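Local coordinates for protein acyl-ACP thioesterase (Bacteroides thetaiotaomicron, PDB 2ESS) that probably hydrolyses the thioester bond of fatty acyl-ACP to release free fatty acids, as its family does, and carries bound calcium ions in the crystal, at residues I179-H184 with M204-E209; E183-L188 with C241-I246. All coordinates share one frame; numbering follows the deposited sequence.

From the N terminus, the chain reaches helix 178-186 in the C-terminal hotdog domain, and both contacts start there. Contact 1 uses residues 179-184; contact 2 uses 183-188, so E183 and H184 belong to both. The chain then passes through helix 191-196 into strand 199-206, whose end and following turn close contact 1 after 19 intervening residues. Strands 215-224 and 227-234 follow before strand 238-247 closes contact 2, with 52 residues between its segments. The two loops start from one overlapping stretch and close in succession, so neither encloses the other. Their second segments lie on neighbouring antiparallel strands, probably hydrogen-bonded from A205 N to R242 O, and together the contacts pack one helix against two adjacent strands.

Contact 1 (I179-H184 with M204-E209); sequences IRYIEH and MAYVAE
Y181 reaches from the helix across the end of strand 199-206, meeting M204 with its CB and Y206 with its ring, while its hydroxyl extends to the turn at A208 and E209. Methionine at 204, present here as selenomethionine, suits a place against the helix because its unbranched chain can bend: chi2 of -65° turns SE round, and chi3 of -50° sets M204 CE, which lies 4.0 Å from Y181 CB. The same chain also packs on I182: M204 CG lies 3.9 Å from I182 CG1. Y206 offers an edge to its neighbour: Y181 CD2 approaches Y206 CE1 at 4.0 Å, close to the plane of the Y206 ring, as the two side chains cross obliquely. I182 comes to Y206 at about a right angle, its CG1 3.9 Å from Y206 OH. A beta-branched isoleucine gives this contact a compact apolar surface, whereas tyrosine can pack by its ring and still carry a polar tip. Y206 OH is hydrogen-bonded to the carbonyl O of S178. Y181 OH pairs with S210 OG, and it also donates to a water 2.5 Å away, which in turn donates to E209 OE1 at 2.6 Å. The side chain of E209 touches H175, one of the calcium ligands along with D171. The chemistry is divided: the segments meet by apolar packing with no hydrogen bond directly between them, the tyrosine hydroxyls bond just beyond their ends, and the water links Y181 to the E209 side chain, not itself a ligand but about 6 Å from the calcium ion, where its charge may add to the negative potential.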
ATOM      1  N   ILE A 179       0.391   4.141   8.968  1.00 38.46           N
ATOM      2  CA  ILE A 179      -0.423   4.308   7.775  1.00 38.66           C
ATOM      3  C   ILE A 179      -1.728   3.537   7.858  1.00 36.73           C
ATOM      4  O   ILE A 179      -2.745   3.975   7.335  1.00 34.90           O
ATOM      5  CB  ILE A 179       0.374   3.866   6.516  1.00 42.10           C
ATOM      6  CG1 ILE A 179       1.647   4.688   6.402  1.00 46.22           C
ATOM      7  CG2 ILE A 179      -0.426   4.059   5.256  1.00 42.73           C
ATOM      8  CD1 ILE A 179       1.426   6.161   6.568  1.00 38.62           C
ATOM      9  N   ARG A 180      -1.706   2.376   8.499  1.00 35.05           N
ATOM     10  CA  ARG A 180      -2.899   1.586   8.640  1.00 32.43           C
ATOM     11  C   ARG A 180      -3.918   2.304   9.501  1.00 32.65           C
ATOM     12  O   ARG A 180      -5.100   2.214   9.222  1.00 32.49           O
ATOM     13  CB  ARG A 180      -2.575   0.214   9.225  1.00 34.84           C
ATOM     14  CG  ARG A 180      -1.806  -0.661   8.238  1.00 38.38           C
ATOM     15  CD  ARG A 180      -2.733  -1.179   7.176  1.00 38.94           C
ATOM     16  NE  ARG A 180      -2.001  -1.669   6.020  1.00 50.70           N
ATOM     17  CZ  ARG A 180      -2.587  -2.271   4.981  1.00 57.68           C
ATOM     18  NH1 ARG A 180      -3.903  -2.476   4.973  1.00 58.65           N
ATOM     19  NH2 ARG A 180      -1.855  -2.689   3.955  1.00 60.95           N
ATOM     20  N   TYR A 181      -3.478   3.057  10.512  1.00 32.20           N
ATOM     21  CA  TYR A 181      -4.433   3.871  11.262  1.00 33.14           C
ATOM     22  C   TYR A 181      -5.149   4.902  10.388  1.00 33.21           C
ATOM     23  O   TYR A 181      -6.334   5.139  10.579  1.00 30.62           O
ATOM     24  CB  TYR A 181      -3.766   4.607  12.394  1.00 35.50           C
ATOM     25  CG  TYR A 181      -3.340   3.796  13.586  1.00 35.98           C
ATOM     26  CD1 TYR A 181      -4.276   3.169  14.431  1.00 34.74           C
ATOM     27  CD2 TYR A 181      -1.996   3.699  13.918  1.00 36.16           C
ATOM     28  CE1 TYR A 181      -3.864   2.459  15.577  1.00 35.40           C
ATOM     29  CE2 TYR A 181      -1.583   2.996  15.056  1.00 35.02           C
ATOM     30  CZ  TYR A 181      -2.515   2.390  15.886  1.00 31.02           C
ATOM     31  OH  TYR A 181      -2.023   1.732  17.005  1.00 34.83           O
ATOM     32  N   ILE A 182      -4.404   5.553   9.495  1.00 33.19           N
ATOM     33  CA  ILE A 182      -4.977   6.507   8.535  1.00 34.62           C
ATOM     34  C   ILE A 182      -6.070   5.865   7.683  1.00 36.11           C
ATOM     35  O   ILE A 182      -7.193   6.395   7.601  1.00 35.16           O
ATOM     36  CB  ILE A 182      -3.890   7.120   7.626  1.00 33.22           C
ATOM     37  CG1 ILE A 182      -2.895   7.923   8.484  1.00 36.52           C
ATOM     38  CG2 ILE A 182      -4.520   8.023   6.558  1.00 32.62           C
ATOM     39  CD1 ILE A 182      -1.727   8.570   7.674  1.00 33.86           C
ATOM     40  N   GLU A 183      -5.758   4.732   7.058  1.00 35.55           N
ATOM     41  CA  GLU A 183      -6.747   3.990   6.271  1.00 38.62           C
ATOM     42  C   GLU A 183      -8.009   3.652   7.057  1.00 34.31           C
ATOM     43  O   GLU A 183      -9.117   3.841   6.565  1.00 33.50           O
ATOM     44  CB  GLU A 183      -6.172   2.679   5.749  1.00 39.51           C
ATOM     45  CG  GLU A 183      -5.112   2.839   4.638  1.00 56.52           C
ATOM     46  CD  GLU A 183      -4.583   1.474   4.092  1.00 54.49           C
ATOM     47  OE1 GLU A 183      -5.250   0.425   4.361  1.00 56.74           O
ATOM     48  OE2 GLU A 183      -3.517   1.474   3.402  1.00 62.72           O
ATOM     49  N   HIS A 184      -7.850   3.124   8.272  1.00 31.77           N
ATOM     50  CA  HIS A 184      -9.043   2.758   9.050  1.00 31.97           C
ATOM     51  C   HIS A 184      -9.900   3.986   9.441  1.00 29.63           C
ATOM     52  O   HIS A 184     -11.101   3.917   9.447  1.00 30.98           O
ATOM     53  CB  HIS A 184      -8.660   1.923  10.273  1.00 32.37           C
ATOM     54  CG  HIS A 184      -8.034   0.606   9.919  1.00 38.57           C
ATOM     55  ND1 HIS A 184      -8.636  -0.299   9.068  1.00 46.02           N
ATOM     56  CD2 HIS A 184      -6.852   0.052  10.282  1.00 43.33           C
ATOM     57  CE1 HIS A 184      -7.846  -1.351   8.921  1.00 47.76           C
ATOM     58  NE2 HIS A 184      -6.762  -1.164   9.653  1.00 43.79           N
HETATM   59  N   MSE A 204      -2.912  13.563  12.333  1.00 28.78           N
HETATM   60  CA  MSE A 204      -2.769  12.350  13.132  1.00 31.85           C
HETATM   61  C   MSE A 204      -1.943  12.720  14.350  1.00 33.02           C
HETATM   62  O   MSE A 204      -0.953  13.498  14.246  1.00 33.16           O
HETATM   63  CB  MSE A 204      -1.983  11.302  12.378  1.00 34.14           C
HETATM   64  CG  MSE A 204      -2.720  10.734  11.192  1.00 38.27           C
HETATM   65 SE   MSE A 204      -4.336   9.721  11.855  0.75 39.87          SE
HETATM   66  CE  MSE A 204      -3.640   8.503  13.283  1.00 38.67           C
ATOM     67  N   ALA A 205      -2.359  12.176  15.493  1.00 32.71           N
ATOM     68  CA  ALA A 205      -1.552  12.184  16.723  1.00 32.65           C
ATOM     69  C   ALA A 205      -1.378  10.744  17.179  1.00 33.07           C
ATOM     70  O   ALA A 205      -2.351  10.035  17.392  1.00 33.20           O
ATOM     71  CB  ALA A 205      -2.236  13.002  17.819  1.00 32.27           C
ATOM     72  N   TYR A 206      -0.141  10.326  17.375  1.00 31.21           N
ATOM     73  CA  TYR A 206       0.146   8.905  17.649  1.00 31.35           C
ATOM     74  C   TYR A 206       0.454   8.847  19.112  1.00 32.60           C
ATOM     75  O   TYR A 206       1.455   9.396  19.578  1.00 33.61           O
ATOM     76  CB  TYR A 206       1.315   8.396  16.795  1.00 31.39           C
ATOM     77  CG  TYR A 206       0.956   8.336  15.338  1.00 34.97           C
ATOM     78  CD1 TYR A 206       0.170   7.279  14.845  1.00 38.41           C
ATOM     79  CD2 TYR A 206       1.334   9.334  14.464  1.00 36.99           C
ATOM     80  CE1 TYR A 206      -0.224   7.226  13.514  1.00 36.42           C
ATOM     81  CE2 TYR A 206       0.951   9.269  13.119  1.00 30.75           C
ATOM     82  CZ  TYR A 206       0.198   8.217  12.657  1.00 33.93           C
ATOM     83  OH  TYR A 206      -0.177   8.181  11.332  1.00 36.81           O
ATOM     84  N   VAL A 207      -0.442   8.221  19.853  1.00 33.76           N
ATOM     85  CA  VAL A 207      -0.395   8.263  21.306  1.00 35.28           C
ATOM     86  C   VAL A 207       0.242   7.014  21.936  1.00 37.57           C
ATOM     87  O   VAL A 207       0.987   7.114  22.894  1.00 35.92           O
ATOM     88  CB  VAL A 207      -1.806   8.518  21.864  1.00 34.92           C
ATOM     89  CG1 VAL A 207      -1.778   8.640  23.402  1.00 38.28           C
ATOM     90  CG2 VAL A 207      -2.398   9.764  21.184  1.00 33.90           C
ATOM     91  N   ALA A 208      -0.090   5.846  21.416  1.00 34.62           N
ATOM     92  CA  ALA A 208       0.311   4.585  22.006  1.00 33.01           C
ATOM     93  C   ALA A 208       0.174   3.516  20.941  1.00 33.25           C
ATOM     94  O   ALA A 208      -0.386   3.772  19.859  1.00 34.34           O
ATOM     95  CB  ALA A 208      -0.530   4.254  23.187  1.00 29.69           C
ATOM     96  N   GLU A 209       0.673   2.325  21.247  1.00 35.26           N
ATOM     97  CA  GLU A 209       0.779   1.245  20.280  1.00 37.71           C
ATOM     98  C   GLU A 209      -0.349   0.264  20.440  1.00 36.81           C
ATOM     99  O   GLU A 209      -0.855   0.075  21.533  1.00 36.90           O
ATOM    100  CB  GLU A 209       2.118   0.498  20.425  1.00 38.05           C
ATOM    101  CG  GLU A 209       3.333   1.352  20.253  1.00 44.27           C
ATOM    102  CD  GLU A 209       3.563   1.883  18.814  1.00 65.30           C
ATOM    103  OE1 GLU A 209       2.686   1.725  17.931  1.00 71.94           O
ATOM    104  OE2 GLU A 209       4.646   2.474  18.563  1.00 72.70           O
TER
HETATM  105  O   HOH W   1       0.398   0.998  16.898  1.00 26.69           O

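Contact 2 (E183-L188 with C241-I246); sequences EHILDL and CRSKVI
I185 projects from the helix onto the centre of strand 238-247, spreading its two branches over S243. I185 CD1 is the nearer, lying 3.8 Å from S243 CB. The CG2 branch stands anti to the backbone N of I185 and lies nearest the serine's oxygen, I185 CG2 being 3.9 Å from S243 OG. Isoleucine fits because its two arms diverge at CB and reach different strand residues: I185 CD1 also comes within 4.4 Å of C241 SG, and I185 CG2 makes a looser approach of 4.5 Å to V245 CG2. C241, S243 and V245 are alternate residues, so all three point their CB toward the helix, whereas R242 and K244 point away. Cysteine and serine are short, and beta-branched valine is compact, which is consistent with the 7.9 Å between I185 CA and S243 CA. S243 turns OG anti to its own backbone N (chi1 177°), and that hydroxyl is hydrogen-bonded to the carbonyl O of E203 on the neighbouring strand; the buried polar atom is satisfied although the helix gives it only carbon. L186 leaves the helix across the line to the strand, yet its CD2 methyl closes to 4.3 Å from V245 CG1, extending the apolar patch by one residue. Around this patch, strand 238-247 is held between strand 199-206, on which L186 touches I199, and strand 227-234, whose V232 packs against C241. H184 lies against L163 of strand 161-164, and D187 bonds to S168 of the second subunit, so the helix is placed between the sheet of its own chain and the partner molecule.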
ATOM      1  N   GLU A 183      -5.758   4.732   7.058  1.00 35.55           N
ATOM      2  CA  GLU A 183      -6.747   3.990   6.271  1.00 38.62           C
ATOM      3  C   GLU A 183      -8.009   3.652   7.057  1.00 34.31           C
ATOM      4  O   GLU A 183      -9.117   3.841   6.565  1.00 33.50           O
ATOM      5  CB  GLU A 183      -6.172   2.679   5.749  1.00 39.51           C
ATOM      6  CG  GLU A 183      -5.112   2.839   4.638  1.00 56.52           C
ATOM      7  CD  GLU A 183      -4.583   1.474   4.092  1.00 54.49           C
ATOM      8  OE1 GLU A 183      -5.250   0.425   4.361  1.00 56.74           O
ATOM      9  OE2 GLU A 183      -3.517   1.474   3.402  1.00 62.72           O
ATOM     10  N   HIS A 184      -7.850   3.124   8.272  1.00 31.77           N
ATOM     11  CA  HIS A 184      -9.043   2.758   9.050  1.00 31.97           C
ATOM     12  C   HIS A 184      -9.900   3.986   9.441  1.00 29.63           C
ATOM     13  O   HIS A 184     -11.101   3.917   9.447  1.00 30.98           O
ATOM     14  CB  HIS A 184      -8.660   1.923  10.273  1.00 32.37           C
ATOM     15  CG  HIS A 184      -8.034   0.606   9.919  1.00 38.57           C
ATOM     16  ND1 HIS A 184      -8.636  -0.299   9.068  1.00 46.02           N
ATOM     17  CD2 HIS A 184      -6.852   0.052  10.282  1.00 43.33           C
ATOM     18  CE1 HIS A 184      -7.846  -1.351   8.921  1.00 47.76           C
ATOM     19  NE2 HIS A 184      -6.762  -1.164   9.653  1.00 43.79           N
ATOM     20  N   ILE A 185      -9.265   5.109   9.754  1.00 34.29           N
ATOM     21  CA  ILE A 185      -9.992   6.313  10.131  1.00 34.27           C
ATOM     22  C   ILE A 185     -10.795   6.833   8.940  1.00 35.57           C
ATOM     23  O   ILE A 185     -11.998   7.158   9.058  1.00 31.91           O
ATOM     24  CB  ILE A 185      -9.014   7.392  10.703  1.00 36.23           C
ATOM     25  CG1 ILE A 185      -8.495   6.944  12.076  1.00 33.62           C
ATOM     26  CG2 ILE A 185      -9.692   8.760  10.837  1.00 31.18           C
ATOM     27  CD1 ILE A 185      -7.290   7.675  12.507  1.00 38.02           C
ATOM     28  N   LEU A 186     -10.129   6.888   7.792  1.00 33.26           N
ATOM     29  CA  LEU A 186     -10.765   7.387   6.566  1.00 35.45           C
ATOM     30  C   LEU A 186     -11.872   6.475   6.098  1.00 32.25           C
ATOM     31  O   LEU A 186     -12.816   6.961   5.500  1.00 31.37           O
ATOM     32  CB  LEU A 186      -9.757   7.677   5.463  1.00 35.37           C
ATOM     33  CG  LEU A 186      -8.801   8.836   5.877  1.00 40.54           C
ATOM     34  CD1 LEU A 186      -7.883   9.221   4.739  1.00 40.31           C
ATOM     35  CD2 LEU A 186      -9.569  10.081   6.393  1.00 46.54           C
ATOM     36  N   ASP A 187     -11.845   5.192   6.478  1.00 34.45           N
ATOM     37  CA  ASP A 187     -13.001   4.289   6.199  1.00 34.23           C
ATOM     38  C   ASP A 187     -14.242   4.550   7.035  1.00 35.11           C
ATOM     39  O   ASP A 187     -15.262   3.985   6.748  1.00 35.50           O
ATOM     40  CB  ASP A 187     -12.626   2.801   6.326  1.00 37.08           C
ATOM     41  CG  ASP A 187     -11.705   2.309   5.170  1.00 41.82           C
ATOM     42  OD1 ASP A 187     -11.766   2.904   4.077  1.00 43.08           O
ATOM     43  OD2 ASP A 187     -10.935   1.327   5.354  1.00 38.40           O
ATOM     44  N   LEU A 188     -14.171   5.399   8.059  1.00 33.92           N
ATOM     45  CA  LEU A 188     -15.351   5.754   8.838  1.00 33.25           C
ATOM     46  C   LEU A 188     -16.328   6.642   8.069  1.00 35.59           C
ATOM     47  O   LEU A 188     -17.497   6.676   8.414  1.00 35.04           O
ATOM     48  CB  LEU A 188     -14.946   6.495  10.126  1.00 34.53           C
ATOM     49  CG  LEU A 188     -14.132   5.680  11.129  1.00 36.06           C
ATOM     50  CD1 LEU A 188     -13.483   6.609  12.129  1.00 37.29           C
ATOM     51  CD2 LEU A 188     -15.026   4.587  11.809  1.00 39.63           C
ATOM     52  N   CYS A 241      -4.552   6.604  19.138  1.00 33.07           N
ATOM     53  CA  CYS A 241      -4.312   7.781  18.305  1.00 32.30           C
ATOM     54  C   CYS A 241      -5.528   8.662  18.253  1.00 30.67           C
ATOM     55  O   CYS A 241      -6.613   8.245  18.630  1.00 30.14           O
ATOM     56  CB  CYS A 241      -3.835   7.400  16.920  1.00 38.76           C
ATOM     57  SG  CYS A 241      -4.933   6.438  15.969  1.00 45.37           S
ATOM     58  N   ARG A 242      -5.316   9.894  17.794  1.00 32.29           N
ATOM     59  CA  ARG A 242      -6.360  10.862  17.535  1.00 31.57           C
ATOM     60  C   ARG A 242      -6.086  11.446  16.163  1.00 33.00           C
ATOM     61  O   ARG A 242      -4.926  11.414  15.666  1.00 29.85           O
ATOM     62  CB  ARG A 242      -6.403  11.965  18.614  1.00 31.13           C
ATOM     63  CG  ARG A 242      -6.893  11.452  19.951  1.00 38.00           C
ATOM     64  CD  ARG A 242      -7.031  12.527  21.036  1.00 36.96           C
ATOM     65  NE  ARG A 242      -5.735  12.687  21.619  1.00 54.10           N
ATOM     66  CZ  ARG A 242      -5.346  12.195  22.784  1.00 46.02           C
ATOM     67  NH1 ARG A 242      -6.163  11.532  23.597  1.00 52.44           N
ATOM     68  NH2 ARG A 242      -4.096  12.405  23.131  1.00 46.72           N
ATOM     69  N   SER A 243      -7.157  11.973  15.564  1.00 29.52           N
ATOM     70  CA  SER A 243      -7.128  12.493  14.223  1.00 32.24           C
ATOM     71  C   SER A 243      -8.107  13.633  14.071  1.00 32.90           C
ATOM     72  O   SER A 243      -9.122  13.719  14.772  1.00 31.91           O
ATOM     73  CB  SER A 243      -7.430  11.368  13.219  1.00 34.03           C
ATOM     74  OG  SER A 243      -7.472  11.838  11.884  1.00 37.90           O
ATOM     75  N   LYS A 244      -7.755  14.539  13.170  1.00 32.03           N
ATOM     76  CA  LYS A 244      -8.632  15.596  12.748  1.00 33.32           C
ATOM     77  C   LYS A 244      -8.714  15.559  11.216  1.00 34.15           C
ATOM     78  O   LYS A 244      -7.703  15.433  10.519  1.00 33.03           O
ATOM     79  CB  LYS A 244      -8.119  16.918  13.267  1.00 37.37           C
ATOM     80  CG  LYS A 244      -9.027  18.089  13.034  1.00 41.54           C
ATOM     81  CD  LYS A 244      -8.372  19.392  13.484  1.00 52.24           C
ATOM     82  CE  LYS A 244      -8.117  19.405  14.971  1.00 54.79           C
ATOM     83  NZ  LYS A 244      -7.859  20.772  15.477  1.00 62.17           N
ATOM     84  N   VAL A 245      -9.938  15.620  10.714  1.00 34.49           N
ATOM     85  CA  VAL A 245     -10.226  15.523   9.278  1.00 33.37           C
ATOM     86  C   VAL A 245     -11.095  16.711   8.944  1.00 33.43           C
ATOM     87  O   VAL A 245     -12.175  16.903   9.540  1.00 33.91           O
ATOM     88  CB  VAL A 245     -10.949  14.221   8.916  1.00 34.67           C
ATOM     89  CG1 VAL A 245     -10.901  14.007   7.420  1.00 36.86           C
ATOM     90  CG2 VAL A 245     -10.347  13.009   9.594  1.00 37.68           C
ATOM     91  N   ILE A 246     -10.601  17.556   8.051  1.00 32.94           N
ATOM     92  CA  ILE A 246     -11.385  18.690   7.556  1.00 35.01           C
ATOM     93  C   ILE A 246     -11.664  18.492   6.055  1.00 34.42           C
ATOM     94  O   ILE A 246     -10.745  18.385   5.243  1.00 31.67           O
ATOM     95  CB  ILE A 246     -10.688  20.043   7.855  1.00 35.52           C
ATOM     96  CG1 ILE A 246     -10.508  20.199   9.395  1.00 39.11           C
ATOM     97  CG2 ILE A 246     -11.508  21.206   7.301  1.00 35.12           C
ATOM     98  CD1 ILE A 246      -9.734  21.393   9.814  1.00 37.05           C
TER